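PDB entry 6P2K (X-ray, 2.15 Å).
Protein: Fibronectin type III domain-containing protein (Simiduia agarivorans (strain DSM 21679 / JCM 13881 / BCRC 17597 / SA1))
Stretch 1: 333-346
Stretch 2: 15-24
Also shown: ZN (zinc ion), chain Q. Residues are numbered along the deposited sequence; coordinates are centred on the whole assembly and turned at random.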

# COMPACT_ATOMS: atom_id res chain seq x y z
N ALA B 333 26.93 19.68 -31.01
CA ALA B 333 28.16 19.15 -31.60
C ALA B 333 29.13 20.30 -31.83
O ALA B 333 29.30 20.82 -32.94
CB ALA B 333 27.85 18.40 -32.89
N ARG B 334 29.80 20.71 -30.74
CA ARG B 334 30.75 21.82 -30.81
C ARG B 334 32.09 21.42 -31.41
O ARG B 334 32.96 22.27 -31.57
CB ARG B 334 30.96 22.43 -29.42
CG ARG B 334 31.16 21.44 -28.29
CD ARG B 334 31.59 22.14 -27.01
NE ARG B 334 32.89 22.80 -27.15
CZ ARG B 334 33.07 24.12 -27.22
NH1 ARG B 334 32.03 24.94 -27.18
NH2 ARG B 334 34.29 24.62 -27.34
N PHE B 335 32.26 20.14 -31.75
CA PHE B 335 33.31 19.71 -32.66
C PHE B 335 32.83 18.43 -33.33
O PHE B 335 32.00 17.70 -32.78
CB PHE B 335 34.65 19.48 -31.96
CG PHE B 335 34.65 18.31 -31.01
CD1 PHE B 335 34.86 17.02 -31.46
CD2 PHE B 335 34.45 18.51 -29.66
CE1 PHE B 335 34.84 15.95 -30.59
CE2 PHE B 335 34.44 17.45 -28.78
CZ PHE B 335 34.64 16.17 -29.25
N ALA B 336 33.37 18.16 -34.51
CA ALA B 336 33.01 16.95 -35.24
C ALA B 336 34.06 16.69 -36.30
O ALA B 336 34.33 17.57 -37.13
CB ALA B 336 31.62 17.08 -35.87
N HIS B 337 34.64 15.49 -36.29
CA HIS B 337 35.70 15.14 -37.22
C HIS B 337 35.46 13.76 -37.81
O HIS B 337 35.03 12.84 -37.11
CB HIS B 337 37.07 15.16 -36.53
CG HIS B 337 37.45 16.49 -35.98
ND1 HIS B 337 37.79 17.56 -36.78
CD2 HIS B 337 37.54 16.94 -34.71
CE1 HIS B 337 38.08 18.60 -36.03
NE2 HIS B 337 37.93 18.25 -34.76
N TYR B 338 35.73 13.64 -39.11
CA TYR B 338 35.81 12.33 -39.73
C TYR B 338 37.09 11.62 -39.28
O TYR B 338 38.08 12.26 -38.91
CB TYR B 338 35.81 12.46 -41.25
CG TYR B 338 34.52 12.94 -41.87
CD1 TYR B 338 33.39 12.13 -41.90
CD2 TYR B 338 34.43 14.21 -42.43
CE1 TYR B 338 32.21 12.57 -42.48
CE2 TYR B 338 33.26 14.65 -43.02
CZ TYR B 338 32.15 13.83 -43.04
OH TYR B 338 30.98 14.26 -43.61
N THR B 339 37.07 10.29 -39.32
CA THR B 339 38.27 9.54 -39.04
C THR B 339 39.24 9.63 -40.22
O THR B 339 38.81 9.79 -41.37
CB THR B 339 37.96 8.08 -38.74
OG1 THR B 339 37.27 7.49 -39.85
CG2 THR B 339 37.11 7.95 -37.48
N PRO B 340 40.54 9.55 -39.96
CA PRO B 340 41.51 9.52 -41.06
C PRO B 340 41.31 8.29 -41.94
O PRO B 340 40.66 7.31 -41.56
CB PRO B 340 42.87 9.48 -40.35
CG PRO B 340 42.60 9.98 -38.97
CD PRO B 340 41.20 9.58 -38.64
N VAL B 341 41.89 8.35 -43.14
CA VAL B 341 41.89 7.21 -44.04
C VAL B 341 43.11 6.32 -43.87
O VAL B 341 43.13 5.19 -44.36
CB VAL B 341 41.79 7.67 -45.51
CG1 VAL B 341 40.52 8.47 -45.72
CG2 VAL B 341 43.00 8.51 -45.87
N THR B 342 44.14 6.81 -43.18
CA THR B 342 45.37 6.06 -42.96
C THR B 342 45.31 5.31 -41.63
O THR B 342 44.38 5.45 -40.84
CB THR B 342 46.58 7.00 -42.98
OG1 THR B 342 46.34 8.10 -42.10
CG2 THR B 342 46.82 7.51 -44.39
N GLY B 343 46.34 4.50 -41.39
CA GLY B 343 46.54 3.85 -40.11
C GLY B 343 45.62 2.69 -39.80
O GLY B 343 45.66 2.18 -38.68
N GLY B 344 44.81 2.25 -40.76
CA GLY B 344 43.85 1.20 -40.50
C GLY B 344 42.53 1.66 -39.94
O GLY B 344 41.73 0.82 -39.50
N TRP B 345 42.27 2.97 -39.92
CA TRP B 345 41.01 3.48 -39.40
C TRP B 345 39.86 3.06 -40.29
O TRP B 345 39.98 3.03 -41.52
CB TRP B 345 41.05 5.00 -39.30
CG TRP B 345 41.73 5.55 -38.09
CD1 TRP B 345 43.02 5.98 -37.99
CD2 TRP B 345 41.15 5.76 -36.79
NE1 TRP B 345 43.28 6.44 -36.72
CE2 TRP B 345 42.15 6.31 -35.97
CE3 TRP B 345 39.88 5.53 -36.25
CZ2 TRP B 345 41.92 6.63 -34.63
CZ3 TRP B 345 39.65 5.85 -34.92
CH2 TRP B 345 40.67 6.40 -34.12
N ALA B 346 38.73 2.73 -39.67
CA ALA B 346 37.48 2.64 -40.41
C ALA B 346 36.85 4.03 -40.51
O ALA B 346 37.29 4.98 -39.86
CB ALA B 346 36.52 1.65 -39.75
ZN ZN Q . 34.88 27.26 -23.55
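Stretch 2 (15-24) GQVQDVVADP

Stretch 2 runs in the same sense as stretch 1, its residue numbers rising as those of stretch 1 rise: Phe335 CA lies 6.0 Å from Asp19 CA, His337 CA 7.7 Å from Val21 CA, and Pro340 CA 5.6 Å from Pro24 CA. Residues 20-22 are extended, as are 336-338, yet no backbone-to-backbone hydrogen bond joins the two; side chains of stretch 1 reach to backbone carbonyls of stretch 2 instead. Beyond Pro340, a type I' turn from Thr342 to Trp345 carries the chain back, with Gly343 and Gly344 at positive phi. At Gly343 the absence of a side chain matters to the contact, since an ideal CB would stand 2.5 Å from Pro24 O.

Two nitrogen donors, on the first and last residues of stretch 1 to touch stretch 2, hold backbone carbonyls. Arg334 NE gives a hydrogen bond to Val17 O at 2.9 Å, at the edge of the guanidinium, near its plane, while Trp345 NE1 gives one to Asp23 O at 2.8 Å, close to the indole plane. Water 1 adds a bridge near the first, donating to Gln18 O at 2.6 Å and to Arg334 O at 3.0 Å. Gln16 lays its NE2 over a guanidinium face, and its OE1 binds ZN at 2.1 Å.

Between these two donors, Phe335 supplies the broad apolar surface. Asp19 CA sits over its ring face, 3.8 Å from the centroid, while Phe335 CE2 meets Val17 CG1 at 3.5 Å and Phe335 CZ meets Val20 CG2 at 3.6 Å. Asp19 OD1 accepts a weak hydrogen bond from His337 NE2 at 2.8 Å and another weak one from Val20 N at 2.9 Å. Farther along, small Ala22 packs against two larger partners: its CB is 3.5 Å from Pro340 CD and 3.6 Å from Trp345 CZ2.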

# COMPACT_ATOMS: atom_id res chain seq x y z
N GLY B 15 32.46 18.17 -18.30
CA GLY B 15 32.80 19.54 -18.60
C GLY B 15 32.95 19.73 -20.09
O GLY B 15 33.11 18.78 -20.85
N GLN B 16 32.89 21.00 -20.51
CA GLN B 16 32.93 21.33 -21.93
C GLN B 16 34.17 20.75 -22.59
O GLN B 16 35.30 20.94 -22.12
CB GLN B 16 32.89 22.85 -22.11
CG GLN B 16 32.92 23.32 -23.56
CD GLN B 16 32.71 24.82 -23.70
OE1 GLN B 16 33.66 25.61 -23.68
NE2 GLN B 16 31.45 25.22 -23.83
N VAL B 17 33.96 20.01 -23.68
CA VAL B 17 35.03 19.31 -24.38
C VAL B 17 35.44 20.15 -25.59
O VAL B 17 34.58 20.61 -26.35
CB VAL B 17 34.59 17.90 -24.81
CG1 VAL B 17 35.72 17.20 -25.56
CG2 VAL B 17 34.16 17.09 -23.60
N GLN B 18 36.74 20.35 -25.76
CA GLN B 18 37.23 21.20 -26.84
C GLN B 18 37.39 20.44 -28.15
O GLN B 18 37.01 20.95 -29.21
CB GLN B 18 38.57 21.84 -26.44
CG GLN B 18 38.52 22.56 -25.11
CD GLN B 18 37.53 23.72 -25.12
OE1 GLN B 18 37.70 24.69 -25.84
NE2 GLN B 18 36.48 23.60 -24.30
N ASP B 19 37.93 19.22 -28.10
CA ASP B 19 38.19 18.47 -29.32
C ASP B 19 38.56 17.04 -28.97
O ASP B 19 38.99 16.74 -27.85
CB ASP B 19 39.30 19.11 -30.15
CG ASP B 19 39.18 18.80 -31.63
OD1 ASP B 19 38.17 18.17 -32.02
OD2 ASP B 19 40.08 19.19 -32.39
N VAL B 20 38.36 16.15 -29.95
CA VAL B 20 38.90 14.79 -29.92
C VAL B 20 39.57 14.56 -31.26
O VAL B 20 38.92 14.70 -32.31
CB VAL B 20 37.80 13.74 -29.67
CG1 VAL B 20 38.37 12.34 -29.86
CG2 VAL B 20 37.22 13.90 -28.27
N VAL B 21 40.86 14.24 -31.24
CA VAL B 21 41.68 14.19 -32.44
C VAL B 21 42.21 12.77 -32.62
O VAL B 21 42.82 12.21 -31.70
CB VAL B 21 42.84 15.19 -32.38
CG1 VAL B 21 43.59 15.22 -33.70
CG2 VAL B 21 42.33 16.58 -32.01
N ALA B 22 42.00 12.21 -33.81
CA ALA B 22 42.49 10.88 -34.11
C ALA B 22 43.95 10.93 -34.56
O ALA B 22 44.36 11.84 -35.27
CB ALA B 22 41.64 10.22 -35.19
N ASP B 23 44.72 9.94 -34.12
CA ASP B 23 46.08 9.73 -34.59
C ASP B 23 46.00 9.12 -35.98
O ASP B 23 45.53 7.98 -36.13
CB ASP B 23 46.85 8.83 -33.62
CG ASP B 23 48.32 8.67 -33.97
OD1 ASP B 23 48.71 8.93 -35.14
OD2 ASP B 23 49.10 8.28 -33.08
N PRO B 24 46.44 9.84 -37.02
CA PRO B 24 46.39 9.26 -38.37
C PRO B 24 47.30 8.06 -38.56
O PRO B 24 47.09 7.28 -39.50
CB PRO B 24 46.82 10.43 -39.27
CG PRO B 24 47.67 11.27 -38.38
CD PRO B 24 47.06 11.17 -37.01
O HOH W 1 35.29 22.76 -29.80
O HOH W 2 34.94 26.73 -21.52
O HOH W 3 33.18 28.48 -23.56
O HOH W 4 36.11 27.03 -25.25